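Local coordinates for protein cleavage stimulation factor 77 (Encephalitozoon cuniculi, PDB 2UY1) that probably acts in the 3'-end processing of pre-mRNA as a helical-repeat component of the cleavage stimulation factor, and may bind mRNA, at residues Glu72-Leu75 with Gly76-Asn80; Trp82-Tyr85 with Gly86-Glu90; Gln158-Gln161 with Gln162-Pro165; Arg177-Asp180 with Leu181-Asn185; Glu433-Leu436 with Gly437-His440. All coordinates share one frame; numbering follows the deposited sequence.

Interaction 1: Glu72-Leu75 with Gly76-Asn80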
loop_
_atom_site.group_PDB
_atom_site.type_symbol
_atom_site.label_atom_id
_atom_site.label_comp_id
_atom_site.label_asym_id
_atom_site.label_seq_id
_atom_site.Cartn_x
_atom_site.Cartn_y
_atom_site.Cartn_z
ATOM N N GLU B 72 19.757 56.952 6.942
ATOM C CA GLU B 72 20.619 56.382 5.899
ATOM C C GLU B 72 21.320 55.113 6.352
ATOM O O GLU B 72 21.426 54.190 5.573
ATOM C CB GLU B 72 21.694 57.395 5.470
ATOM C CG GLU B 72 21.152 58.729 4.918
ATOM C CD GLU B 72 22.229 59.562 4.242
ATOM O OE1 GLU B 72 23.329 59.712 4.835
ATOM O OE2 GLU B 72 21.960 60.081 3.122
ATOM N N PHE B 73 21.843 55.115 7.590
ATOM C CA PHE B 73 22.485 53.928 8.231
ATOM C C PHE B 73 21.506 52.753 8.405
ATOM O O PHE B 73 21.862 51.612 8.105
ATOM C CB PHE B 73 23.221 54.334 9.530
ATOM C CG PHE B 73 23.841 53.181 10.313
ATOM C CD1 PHE B 73 24.881 52.404 9.778
ATOM C CD2 PHE B 73 23.412 52.917 11.633
ATOM C CE1 PHE B 73 25.455 51.330 10.503
ATOM C CE2 PHE B 73 23.968 51.861 12.379
ATOM C CZ PHE B 73 25.010 51.058 11.802
ATOM N N THR B 74 20.277 53.058 8.830
ATOM C CA THR B 74 19.153 52.117 8.906
ATOM C C THR B 74 18.672 51.622 7.513
ATOM O O THR B 74 18.488 50.419 7.317
ATOM C CB THR B 74 17.965 52.732 9.761
ATOM O OG1 THR B 74 18.454 53.163 11.042
ATOM C CG2 THR B 74 16.819 51.760 9.968
ATOM N N LEU B 75 18.499 52.548 6.560
ATOM C CA LEU B 75 18.240 52.200 5.163
ATOM C C LEU B 75 19.322 51.366 4.518
ATOM O O LEU B 75 19.031 50.635 3.592
ATOM C CB LEU B 75 17.914 53.420 4.295
ATOM C CG LEU B 75 16.555 54.118 4.496
ATOM C CD1 LEU B 75 16.514 55.419 3.706
ATOM C CD2 LEU B 75 15.364 53.280 4.118
ATOM N N GLY B 76 20.557 51.427 5.021
ATOM C CA GLY B 76 21.619 50.491 4.585
ATOM C C GLY B 76 21.135 49.064 4.825
ATOM O O GLY B 76 21.347 48.176 4.001
ATOM N N GLN B 77 20.448 48.871 5.954
ATOM C CA GLN B 77 19.960 47.556 6.371
ATOM C C GLN B 77 18.603 47.180 5.778
ATOM O O GLN B 77 18.438 46.051 5.313
ATOM C CB GLN B 77 19.865 47.463 7.889
ATOM C CG GLN B 77 19.905 46.028 8.370
ATOM C CD GLN B 77 21.300 45.581 8.732
ATOM O OE1 GLN B 77 22.287 46.097 8.200
ATOM N NE2 GLN B 77 21.397 44.659 9.685
ATOM N N PHE B 78 17.649 48.127 5.790
ATOM C CA PHE B 78 16.279 47.844 5.441
ATOM C C PHE B 78 15.756 48.470 4.141
ATOM O O PHE B 78 14.545 48.597 3.983
ATOM C CB PHE B 78 15.354 48.186 6.613
ATOM C CG PHE B 78 15.655 47.399 7.876
ATOM C CD1 PHE B 78 15.044 46.151 8.108
ATOM C CD2 PHE B 78 16.547 47.885 8.816
ATOM C CE1 PHE B 78 15.305 45.420 9.257
ATOM C CE2 PHE B 78 16.800 47.165 9.967
ATOM C CZ PHE B 78 16.182 45.904 10.170
ATOM N N GLU B 79 16.634 48.856 3.217
ATOM C CA GLU B 79 16.195 49.511 1.957
ATOM C C GLU B 79 15.377 48.578 1.032
ATOM O O GLU B 79 14.567 49.035 0.222
ATOM C CB GLU B 79 17.378 50.117 1.170
ATOM C CG GLU B 79 18.396 49.074 0.609
ATOM C CD GLU B 79 19.580 49.710 -0.073
ATOM O OE1 GLU B 79 20.711 49.154 0.013
ATOM O OE2 GLU B 79 19.387 50.780 -0.695
ATOM N N ASN B 80 15.614 47.276 1.141
ATOM C CA ASN B 80 14.949 46.303 0.261
ATOM C C ASN B 80 13.655 45.776 0.875
ATOM O O ASN B 80 12.967 44.966 0.247
ATOM C CB ASN B 80 15.907 45.138 -0.029
ATOM C CG ASN B 80 16.878 45.444 -1.138
ATOM O OD1 ASN B 80 16.490 45.494 -2.301
ATOM N ND2 ASN B 80 18.152 45.610 -0.799
#

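Interaction 2: Trp82-Tyr85 with Gly86-Glu90. Unlike the reference sequence in segment 86-90: Phe88 (reference Tyr).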
loop_
_atom_site.group_PDB
_atom_site.type_symbol
_atom_site.label_atom_id
_atom_site.label_comp_id
_atom_site.label_asym_id
_atom_site.label_seq_id
_atom_site.Cartn_x
_atom_site.Cartn_y
_atom_site.Cartn_z
ATOM N N TRP B 82 9.921 45.316 2.463
ATOM C CA TRP B 82 8.533 45.557 2.074
ATOM C C TRP B 82 7.745 46.319 3.120
ATOM O O TRP B 82 6.585 46.568 2.929
ATOM C CB TRP B 82 7.798 44.227 1.794
ATOM C CG TRP B 82 8.262 43.084 2.735
ATOM C CD1 TRP B 82 7.689 42.695 3.911
ATOM C CD2 TRP B 82 9.435 42.256 2.561
ATOM N NE1 TRP B 82 8.412 41.653 4.471
ATOM C CE2 TRP B 82 9.492 41.372 3.672
ATOM C CE3 TRP B 82 10.440 42.176 1.572
ATOM C CZ2 TRP B 82 10.517 40.421 3.823
ATOM C CZ3 TRP B 82 11.449 41.239 1.723
ATOM C CH2 TRP B 82 11.480 40.364 2.846
ATOM N N ASP B 83 8.351 46.670 4.237
ATOM C CA ASP B 83 7.649 47.515 5.184
ATOM C C ASP B 83 8.482 48.735 5.572
ATOM O O ASP B 83 8.380 49.230 6.690
ATOM C CB ASP B 83 7.266 46.705 6.418
ATOM C CG ASP B 83 5.936 47.121 7.010
ATOM O OD1 ASP B 83 5.091 47.720 6.295
ATOM O OD2 ASP B 83 5.727 46.811 8.197
ATOM N N SER B 84 9.271 49.235 4.625
ATOM C CA SER B 84 10.218 50.308 4.882
ATOM C C SER B 84 9.622 51.716 4.705
ATOM O O SER B 84 10.322 52.712 4.911
ATOM C CB SER B 84 11.445 50.137 3.988
ATOM O OG SER B 84 11.038 50.013 2.630
ATOM N N TYR B 85 8.350 51.771 4.328
ATOM C CA TYR B 85 7.651 52.999 3.932
ATOM C C TYR B 85 7.714 54.153 4.949
ATOM O O TYR B 85 8.034 55.276 4.573
ATOM C CB TYR B 85 6.208 52.686 3.528
ATOM C CG TYR B 85 5.297 53.893 3.524
ATOM C CD1 TYR B 85 5.221 54.743 2.408
ATOM C CD2 TYR B 85 4.525 54.210 4.653
ATOM C CE1 TYR B 85 4.372 55.884 2.418
ATOM C CE2 TYR B 85 3.686 55.334 4.674
ATOM C CZ TYR B 85 3.612 56.167 3.565
ATOM O OH TYR B 85 2.764 57.267 3.603
ATOM N N GLY B 86 7.414 53.877 6.218
ATOM C CA GLY B 86 7.520 54.886 7.261
ATOM C C GLY B 86 8.975 55.280 7.449
ATOM O O GLY B 86 9.284 56.443 7.706
ATOM N N LEU B 87 9.876 54.315 7.305
ATOM C CA LEU B 87 11.301 54.607 7.351
ATOM C C LEU B 87 11.715 55.489 6.161
ATOM O O LEU B 87 12.426 56.456 6.363
ATOM C CB LEU B 87 12.135 53.321 7.431
ATOM C CG LEU B 87 13.667 53.416 7.465
ATOM C CD1 LEU B 87 14.188 54.095 8.754
ATOM C CD2 LEU B 87 14.238 52.035 7.316
ATOM N N PHE B 88 11.252 55.158 4.939
ATOM C CA PHE B 88 11.571 55.955 3.750
ATOM C C PHE B 88 10.937 57.339 3.922
ATOM O O PHE B 88 11.626 58.349 3.773
ATOM C CB PHE B 88 11.189 55.254 2.435
ATOM C CG PHE B 88 12.327 54.418 1.808
ATOM C CD1 PHE B 88 12.252 53.033 1.758
ATOM C CD2 PHE B 88 13.473 55.028 1.276
ATOM C CE1 PHE B 88 13.278 52.248 1.155
ATOM C CE2 PHE B 88 14.518 54.256 0.691
ATOM C CZ PHE B 88 14.412 52.855 0.611
ATOM N N LYS B 89 9.661 57.372 4.323
ATOM C CA LYS B 89 8.929 58.616 4.658
ATOM C C LYS B 89 9.684 59.540 5.622
ATOM O O LYS B 89 9.939 60.698 5.288
ATOM C CB LYS B 89 7.499 58.314 5.186
ATOM C CG LYS B 89 6.671 59.546 5.629
ATOM C CD LYS B 89 5.227 59.161 5.925
ATOM C CE LYS B 89 4.317 60.391 6.092
ATOM N NZ LYS B 89 3.489 60.752 4.868
ATOM N N GLU B 90 10.037 59.046 6.805
ATOM C CA GLU B 90 10.699 59.876 7.810
ATOM C C GLU B 90 12.061 60.439 7.339
ATOM O O GLU B 90 12.445 61.540 7.702
ATOM C CB GLU B 90 10.890 59.099 9.112
ATOM C CG GLU B 90 9.632 58.899 9.916
ATOM C CD GLU B 90 9.726 57.724 10.873
ATOM O OE1 GLU B 90 8.747 56.952 10.920
ATOM O OE2 GLU B 90 10.765 57.561 11.567
#

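Interaction 3: Gln158-Gln161 with Gln162-Pro165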
loop_
_atom_site.group_PDB
_atom_site.type_symbol
_atom_site.label_atom_id
_atom_site.label_comp_id
_atom_site.label_asym_id
_atom_site.label_seq_id
_atom_site.Cartn_x
_atom_site.Cartn_y
_atom_site.Cartn_z
ATOM N N GLN B 158 3.425 46.234 -9.197
ATOM C CA GLN B 158 3.096 44.899 -9.705
ATOM C C GLN B 158 3.775 43.839 -8.843
ATOM O O GLN B 158 3.190 42.813 -8.521
ATOM C CB GLN B 158 3.580 44.701 -11.140
ATOM C CG GLN B 158 3.048 45.669 -12.171
ATOM C CD GLN B 158 3.272 45.197 -13.609
ATOM O OE1 GLN B 158 4.389 44.807 -13.982
ATOM N NE2 GLN B 158 2.203 45.223 -14.422
ATOM N N ARG B 159 5.021 44.096 -8.461
ATOM C CA ARG B 159 5.785 43.105 -7.709
ATOM C C ARG B 159 5.207 42.865 -6.311
ATOM O O ARG B 159 4.930 41.711 -5.940
ATOM C CB ARG B 159 7.273 43.469 -7.703
ATOM C CG ARG B 159 8.024 43.006 -8.961
ATOM C CD ARG B 159 9.474 43.540 -9.013
ATOM N NE ARG B 159 10.337 43.042 -7.922
ATOM C CZ ARG B 159 11.427 43.667 -7.453
ATOM N NH1 ARG B 159 11.817 44.835 -7.949
ATOM N NH2 ARG B 159 12.121 43.128 -6.460
ATOM N N TYR B 160 4.973 43.954 -5.568
ATOM C CA TYR B 160 4.377 43.900 -4.232
ATOM C C TYR B 160 3.026 43.159 -4.180
ATOM O O TYR B 160 2.594 42.709 -3.104
ATOM C CB TYR B 160 4.236 45.298 -3.621
ATOM C CG TYR B 160 3.726 45.244 -2.207
ATOM C CD1 TYR B 160 4.467 44.596 -1.199
ATOM C CD2 TYR B 160 2.492 45.804 -1.858
ATOM C CE1 TYR B 160 4.007 44.509 0.113
ATOM C CE2 TYR B 160 2.022 45.714 -0.536
ATOM C CZ TYR B 160 2.800 45.067 0.433
ATOM O OH TYR B 160 2.372 44.990 1.724
ATOM N N GLN B 161 2.369 43.036 -5.335
ATOM C CA GLN B 161 1.144 42.237 -5.439
ATOM C C GLN B 161 1.439 40.769 -5.198
ATOM O O GLN B 161 0.749 40.127 -4.400
ATOM C CB GLN B 161 0.482 42.388 -6.811
ATOM C CG GLN B 161 -0.039 43.780 -7.158
ATOM C CD GLN B 161 -0.227 43.950 -8.662
ATOM O OE1 GLN B 161 0.074 43.038 -9.455
ATOM N NE2 GLN B 161 -0.713 45.118 -9.066
ATOM N N GLN B 162 2.447 40.240 -5.898
ATOM C CA GLN B 162 2.891 38.837 -5.745
ATOM C C GLN B 162 3.457 38.527 -4.352
ATOM O O GLN B 162 3.384 37.374 -3.903
ATOM C CB GLN B 162 3.906 38.440 -6.824
ATOM C CG GLN B 162 3.438 38.687 -8.280
ATOM C CD GLN B 162 4.167 37.810 -9.327
ATOM O OE1 GLN B 162 5.410 37.736 -9.364
ATOM N NE2 GLN B 162 3.384 37.153 -10.193
ATOM N N ILE B 163 4.002 39.560 -3.690
ATOM C CA ILE B 163 4.688 39.464 -2.390
ATOM C C ILE B 163 3.691 39.593 -1.228
ATOM O O ILE B 163 3.773 38.867 -0.227
ATOM C CB ILE B 163 5.831 40.557 -2.290
ATOM C CG1 ILE B 163 6.982 40.240 -3.242
ATOM C CG2 ILE B 163 6.412 40.681 -0.867
ATOM C CD1 ILE B 163 7.966 41.394 -3.412
ATOM N N GLN B 164 2.735 40.513 -1.377
ATOM C CA GLN B 164 1.750 40.847 -0.334
ATOM C C GLN B 164 1.104 39.636 0.307
ATOM O O GLN B 164 0.989 39.609 1.540
ATOM C CB GLN B 164 0.649 41.771 -0.871
ATOM C CG GLN B 164 -0.099 42.535 0.207
ATOM C CD GLN B 164 -1.022 43.615 -0.370
ATOM O OE1 GLN B 164 -1.007 43.899 -1.582
ATOM N NE2 GLN B 164 -1.833 44.226 0.504
ATOM N N PRO B 165 0.663 38.641 -0.511
ATOM C CA PRO B 165 -0.027 37.554 0.157
ATOM C C PRO B 165 0.934 36.623 0.919
ATOM O O PRO B 165 0.513 35.972 1.861
ATOM C CB PRO B 165 -0.741 36.820 -0.998
ATOM C CG PRO B 165 0.111 37.073 -2.188
ATOM C CD PRO B 165 0.745 38.422 -1.974
#

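Interaction 4: Arg177-Asp180 with Leu181-Asn185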
loop_
_atom_site.group_PDB
_atom_site.type_symbol
_atom_site.label_atom_id
_atom_site.label_comp_id
_atom_site.label_asym_id
_atom_site.label_seq_id
_atom_site.Cartn_x
_atom_site.Cartn_y
_atom_site.Cartn_z
ATOM N N ARG B 177 8.636 30.436 -0.589
ATOM C CA ARG B 177 7.965 31.017 -1.757
ATOM C C ARG B 177 8.515 32.387 -2.178
ATOM O O ARG B 177 8.766 32.624 -3.365
ATOM C CB ARG B 177 6.460 31.104 -1.493
ATOM C CG ARG B 177 5.685 29.816 -1.813
ATOM C CD ARG B 177 4.209 29.991 -1.545
ATOM N NE ARG B 177 3.499 28.710 -1.531
ATOM C CZ ARG B 177 2.895 28.180 -0.464
ATOM N NH1 ARG B 177 2.881 28.817 0.707
ATOM N NH2 ARG B 177 2.275 27.008 -0.569
ATOM N N LEU B 178 8.727 33.267 -1.199
ATOM C CA LEU B 178 9.324 34.585 -1.442
ATOM C C LEU B 178 10.717 34.490 -2.061
ATOM O O LEU B 178 11.001 35.141 -3.085
ATOM C CB LEU B 178 9.349 35.439 -0.163
ATOM C CG LEU B 178 10.034 36.839 -0.173
ATOM C CD1 LEU B 178 9.226 37.854 -1.018
ATOM C CD2 LEU B 178 10.227 37.392 1.232
ATOM N N ILE B 179 11.581 33.691 -1.436
ATOM C CA ILE B 179 12.912 33.411 -1.946
ATOM C C ILE B 179 12.896 33.009 -3.420
ATOM O O ILE B 179 13.607 33.632 -4.237
ATOM C CB ILE B 179 13.654 32.318 -1.100
ATOM C CG1 ILE B 179 14.184 32.923 0.203
ATOM C CG2 ILE B 179 14.839 31.666 -1.904
ATOM C CD1 ILE B 179 14.565 31.897 1.270
ATOM N N ASP B 180 12.105 31.981 -3.735
ATOM C CA ASP B 180 11.972 31.473 -5.122
ATOM C C ASP B 180 11.512 32.536 -6.138
ATOM O O ASP B 180 12.064 32.627 -7.223
ATOM C CB ASP B 180 11.004 30.293 -5.177
ATOM C CG ASP B 180 11.451 29.101 -4.350
ATOM O OD1 ASP B 180 12.665 28.756 -4.333
ATOM O OD2 ASP B 180 10.553 28.501 -3.711
ATOM N N LEU B 181 10.483 33.302 -5.781
ATOM C CA LEU B 181 9.975 34.418 -6.597
ATOM C C LEU B 181 11.066 35.456 -6.912
ATOM O O LEU B 181 11.185 35.881 -8.068
ATOM C CB LEU B 181 8.754 35.099 -5.916
ATOM C CG LEU B 181 8.298 36.512 -6.376
ATOM C CD1 LEU B 181 7.239 36.406 -7.402
ATOM C CD2 LEU B 181 7.805 37.376 -5.224
ATOM N N GLU B 182 11.834 35.867 -5.888
ATOM C CA GLU B 182 12.954 36.821 -6.037
ATOM C C GLU B 182 14.169 36.269 -6.765
ATOM O O GLU B 182 14.892 37.017 -7.451
ATOM C CB GLU B 182 13.405 37.370 -4.671
ATOM C CG GLU B 182 12.467 38.408 -4.033
ATOM C CD GLU B 182 12.307 39.703 -4.849
ATOM O OE1 GLU B 182 13.247 40.094 -5.594
ATOM O OE2 GLU B 182 11.246 40.348 -4.720
ATOM N N MET B 183 14.436 34.987 -6.580
ATOM C CA MET B 183 15.519 34.336 -7.341
ATOM C C MET B 183 15.336 34.407 -8.847
ATOM O O MET B 183 16.326 34.511 -9.572
ATOM C CB MET B 183 15.710 32.879 -6.937
ATOM C CG MET B 183 16.361 32.694 -5.601
ATOM S SD MET B 183 18.001 33.465 -5.511
ATOM C CE MET B 183 18.980 32.384 -6.536
ATOM N N GLU B 184 14.082 34.315 -9.301
ATOM C CA GLU B 184 13.766 34.203 -10.745
ATOM C C GLU B 184 13.621 35.583 -11.378
ATOM O O GLU B 184 14.210 35.854 -12.446
ATOM C CB GLU B 184 12.536 33.313 -11.027
ATOM C CG GLU B 184 11.236 33.760 -10.350
ATOM C CD GLU B 184 9.955 33.186 -10.970
ATOM O OE1 GLU B 184 10.014 32.335 -11.895
ATOM O OE2 GLU B 184 8.862 33.589 -10.512
ATOM N N ASN B 185 12.817 36.423 -10.712
ATOM C CA ASN B 185 12.681 37.888 -10.924
ATOM C C ASN B 185 11.267 38.414 -10.616
ATOM O O ASN B 185 10.721 38.135 -9.538
ATOM C CB ASN B 185 13.213 38.366 -12.280
ATOM C CG ASN B 185 14.706 38.651 -12.243
ATOM O OD1 ASN B 185 15.380 38.242 -11.148
ATOM N ND2 ASN B 185 15.252 39.243 -13.182
#

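Interaction 5: Glu433-Leu436 with Gly437-His440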
loop_
_atom_site.group_PDB
_atom_site.type_symbol
_atom_site.label_atom_id
_atom_site.label_comp_id
_atom_site.label_asym_id
_atom_site.label_seq_id
_atom_site.Cartn_x
_atom_site.Cartn_y
_atom_site.Cartn_z
ATOM N N GLU B 433 8.548 21.913 -4.017
ATOM C CA GLU B 433 9.111 22.647 -5.129
ATOM C C GLU B 433 10.095 23.768 -4.664
ATOM O O GLU B 433 10.065 24.169 -3.530
ATOM C CB GLU B 433 7.948 23.305 -5.891
ATOM C CG GLU B 433 8.503 24.259 -6.919
ATOM C CD GLU B 433 7.546 24.835 -7.938
ATOM O OE1 GLU B 433 6.300 24.596 -7.846
ATOM O OE2 GLU B 433 8.111 25.528 -8.837
ATOM N N GLY B 434 10.926 24.314 -5.546
ATOM C CA GLY B 434 11.811 25.442 -5.173
ATOM C C GLY B 434 12.798 25.086 -4.061
ATOM O O GLY B 434 13.274 23.952 -3.996
ATOM N N ILE B 435 13.107 26.041 -3.170
ATOM C CA ILE B 435 14.147 25.808 -2.172
ATOM C C ILE B 435 13.690 24.892 -1.013
ATOM O O ILE B 435 14.515 24.200 -0.366
ATOM C CB ILE B 435 14.813 27.144 -1.679
ATOM C CG1 ILE B 435 16.051 26.824 -0.824
ATOM C CG2 ILE B 435 13.776 28.048 -0.971
ATOM C CD1 ILE B 435 17.316 26.548 -1.637
ATOM N N LEU B 436 12.388 24.853 -0.754
ATOM C CA LEU B 436 11.851 23.862 0.198
ATOM C C LEU B 436 11.865 22.432 -0.385
ATOM O O LEU B 436 12.130 21.486 0.300
ATOM C CB LEU B 436 10.434 24.263 0.602
ATOM C CG LEU B 436 9.673 23.561 1.739
ATOM C CD1 LEU B 436 10.448 23.453 3.040
ATOM C CD2 LEU B 436 8.354 24.285 1.979
ATOM N N GLY B 437 11.541 22.313 -1.663
ATOM C CA GLY B 437 11.836 21.132 -2.474
ATOM C C GLY B 437 13.236 20.613 -2.284
ATOM O O GLY B 437 13.433 19.413 -2.012
ATOM N N ARG B 438 14.218 21.511 -2.400
ATOM C CA ARG B 438 15.631 21.178 -2.208
ATOM C C ARG B 438 15.917 20.614 -0.809
ATOM O O ARG B 438 16.632 19.627 -0.654
ATOM C CB ARG B 438 16.518 22.400 -2.515
ATOM C CG ARG B 438 16.658 22.631 -4.003
ATOM C CD ARG B 438 17.267 23.970 -4.346
ATOM N NE ARG B 438 17.146 24.269 -5.784
ATOM C CZ ARG B 438 18.047 23.955 -6.733
ATOM N NH1 ARG B 438 19.175 23.290 -6.430
ATOM N NH2 ARG B 438 17.833 24.326 -7.995
ATOM N N TYR B 439 15.376 21.283 0.201
ATOM C CA TYR B 439 15.478 20.854 1.574
ATOM C C TYR B 439 14.946 19.453 1.723
ATOM O O TYR B 439 15.607 18.651 2.347
ATOM C CB TYR B 439 14.670 21.806 2.497
ATOM C CG TYR B 439 14.450 21.262 3.903
ATOM C CD1 TYR B 439 15.468 21.313 4.873
ATOM C CD2 TYR B 439 13.231 20.687 4.254
ATOM C CE1 TYR B 439 15.261 20.832 6.136
ATOM C CE2 TYR B 439 13.021 20.196 5.502
ATOM C CZ TYR B 439 14.047 20.249 6.443
ATOM O OH TYR B 439 13.804 19.767 7.711
ATOM N N HIS B 440 13.734 19.181 1.202
ATOM C CA HIS B 440 13.170 17.831 1.317
ATOM C C HIS B 440 13.965 16.787 0.614
ATOM O O HIS B 440 14.084 15.692 1.109
ATOM C CB HIS B 440 11.668 17.752 0.995
ATOM C CG HIS B 440 10.828 18.408 2.035
ATOM N ND1 HIS B 440 10.387 19.683 2.147
ATOM C CD2 HIS B 440 10.454 17.764 3.193
ATOM C CE1 HIS B 440 9.689 19.766 3.322
ATOM N NE2 HIS B 440 9.763 18.600 3.949
#

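Interaction 1: Glu72-Leu75 with Gly76-Asn80
Thr74 and Phe78 meet one turn apart on helix 69-78, part of the all-helical HAT-repeat (half-a-TPR) fold of the Suppressor of forked family. Thr74 O is gripped twice: Phe78 N reaches it at 2.9 Å in the carbonyl plane, while Gln77 N approaches at 2.8 Å from above that plane, 58° out of it. The Phe78 side chain starts beside the same oxygen, with CB 3.9 Å from Thr74 O. With CG anti to the carbonyl carbon, beside the backbone N (chi1 -60°), the ring projects from the helix with one edge by this oxygen: CD2 lies 3.5 Å from Thr74 O, close to the ring plane. CD2 also meets the methyl CG2 of Thr74 at 4.1 Å. Beyond this edge the ring enters a wider apolar layer, meeting Trp50 edge-to-face and touching Leu47, Leu87 and Phe200 of three other helices. The Thr74 hydroxyl, beside the backbone N, hydrogen-bonds to Val70 O of the preceding turn. Just past the last clear helical residues, Glu79 packs against the backbone of Leu75, its CB 3.0 Å from Leu75 O and its CG 3.4 Å from the same oxygen.

Interaction 2: Trp82-Tyr85 with Gly86-Glu90
This is a local contact at the start of a helix of the all-helical HAT-repeat fold, where Ser84, the last residue of the link from helix 69-78, and Tyr85, the first of helix 85-90, meet residues one turn on. Two backbone bonds define the turn. Phe88 N donates to Ser84 O at 2.6 Å, and Lys89 N donates to Tyr85 O at 2.7 Å with a fairly straight N-H...O angle of 166°.

A side-chain pair accompanies each bond. Ser84 OG sits in the plane of the Phe88 ring at its edge, 3.4 Å from CD1 and 3.5 Å from CE1. Its first torsion (chi1 53°) holds the hydroxyl between the backbone N and the carbonyl carbon, from where it also bonds to Tyr81 O. The second pair, Tyr85 and Lys89, runs side by side in the same direction: Lys89 CD lies 3.9 Å from Tyr85 OH, obliquely to the ring, and the lysine chain turns only at its last torsion (chi4 100°). Leu87 and Phe88 pack back on Leu75, and Phe88 also touches Met120.

Since Ser84 OG bonds to a carbonyl oxygen, it probably spends its proton there; the oxygen would then present electron density to the C-H edge of Phe88, a weakly favourable polar arrangement. Lys89 NZ, 3.8 Å from Tyr85 OH, is too far for a normal hydrogen bond, leaving the lysine's aliphatic chain to make the packing.

Interaction 3: Gln158-Gln161 with Gln162-Pro165
Arg159 O is gripped by two amides of the next turn: Ile163 N donates to it at 3.2 Å in the carbonyl plane, and Gln162 N adds a weak, strongly bent bond at 2.9 Å. One residue on, Gln164 N donates to Tyr160 O at 2.8 Å.

The same i to i+4 spacing sets the side chains of Tyr160 and Gln164 against each other. Gln164 CB stands over one face of the Tyr160 ring, 4.3 Å from its centroid and 16° off the ring normal, a CH-pi contact displaced toward the ring's rim. The glutamine chain then extends across the phenol, its CG 3.8 Å from Tyr160 OH, and its terminal amide lies almost parallel to the ring, the planes 18° apart, with OE1 3.7 Å from CE2. Tyr160 has CG anti to N (chi1 -175°), and the two chains run obliquely across each other.

Helix 150-167 belongs to the HAT-repeat array of the Suppressor of forked family and lies against helix 173-184, onto whose Leu178 and Leu181 Ile163 packs. Pro119, from a loop, touches both Tyr160 and Ile163. At Pro165 the helix is kinked, since the proline nitrogen has no hydrogen to give to the turn before; Pro165 CD instead lies 3.0 Å from Gln161 O.

Interaction 4: Arg177-Asp180 with Leu181-Asn185
Arg177-Asp180 and Leu181-Asn185 follow one another on helix 173-184, and the i to i+4 bonds across the join are regular up to Met183 and weaken at Glu184. Leu181 N to Arg177 O and Glu182 N to Leu178 O are both 3.0 Å long, each with an N-H...O angle of 168°. Met183 N reaches Ile179 O at 2.8 Å, but the next bond, Glu184 N to Asp180 O, is weak at 3.4 Å.

Ile179 and Met183 run side by side and point the same way, the methyl CG2 of Ile179 meeting Met183 CG at 4.1 Å. Met183 CG also rests 3.2 Å from Ile179 O, and bends at chi2 and chi3 then lead the sulfur and CE away. A looser apolar contact joins Leu178 CD1 to Leu181 CD2, 4.5 Å apart. In Glu182 a bend at chi2 (-63°) folds the carboxylate round after CG has passed 3.7 Å from Leu178 O; there OE1 forms a salt bridge with Arg197 and a long, weak ion pair with Arg159, so this buried charge is probably balanced by the two arginines. Asp180 OD1 accepts a hydrogen bond from Ile435 N of helix 434-446, while Glu184 OE1 forms a salt bridge with a basic side chain of a neighbouring chain.

In the HAT-repeat stack the helix is covered on several sides: Leu181 packs on Gln162 and Ile163 of helix 150-167, Ile179 on His202 and Ile205 of helix 193-208, and Ile179 on Phe218 and Met183 on Tyr222 of helix 213-225.

Interaction 5: Glu433-Leu436 with Gly437-His440
Four successive backbone bonds of i to i+4 type, from Gly437 N to Glu433 O (3.0 Å) through His440 N to Leu436 O (2.9 Å), set up the opening turns of helix 434-446. Gly434 has a positive phi, a conformation that favours glycine at this bend into the helix.

Leu436 O is held twice by one residue. Besides the main-chain bond, His440 ND1 donates to it at 3.1 Å, and the two nitrogens arrive from opposite faces of the carbonyl plane. The side-chain bond is the less straight, at 143°, with Leu436 O tilted 22° from the imidazole plane. A CG lying anti to the carbonyl carbon (chi1 -70°) swings the ring back toward this oxygen. With a carbonyl oxygen as its partner, ND1 probably carries the proton, and the double grip probably limits rotation of the ring. Leu436 runs alongside the imidazole, CD1 being 3.8 Å from His440 CE1, and the same methyl lies 4.1 Å from Tyr439 CD2.

This helix joins the helical-repeat solenoid from late in the chain: Ile435 and Leu436 pack on Ala176 of helix 173-184, and Ile435 touches Phe218 of helix 213-225 as well. Arg438 crosses Ile435 at about a right angle, its CD 3.7 Å from Ile435 CD1. The arginine extends from CG to NE, and outside these two segments its NH1 pairs with an acidic side chain of a neighbouring chain.

Overall arrangement
The five contacts follow one another along the chain, and the touches between them link all five into one connected set within the helical array. Interactions 1 and 2, with centres 10 Å apart, meet through Leu75 CD2, which lies 3.6 Å from Leu87 CD2. Trp82 carries interaction 2 onward: its CB is 4.2 Å from Tyr160 CE1 of interaction 3, and its CH2 is 3.6 Å from Leu178 CD2 of interaction 4. Interactions 3 and 4 lie on consecutive helices, Ile163 CG1 being 3.6 Å from Leu181 CD2. Interaction 5, distant in sequence, joins interaction 4 through Asp180 OD1 and Ile435 N, 3.0 Å apart, yet its centre is about 30 Å from that of interaction 1.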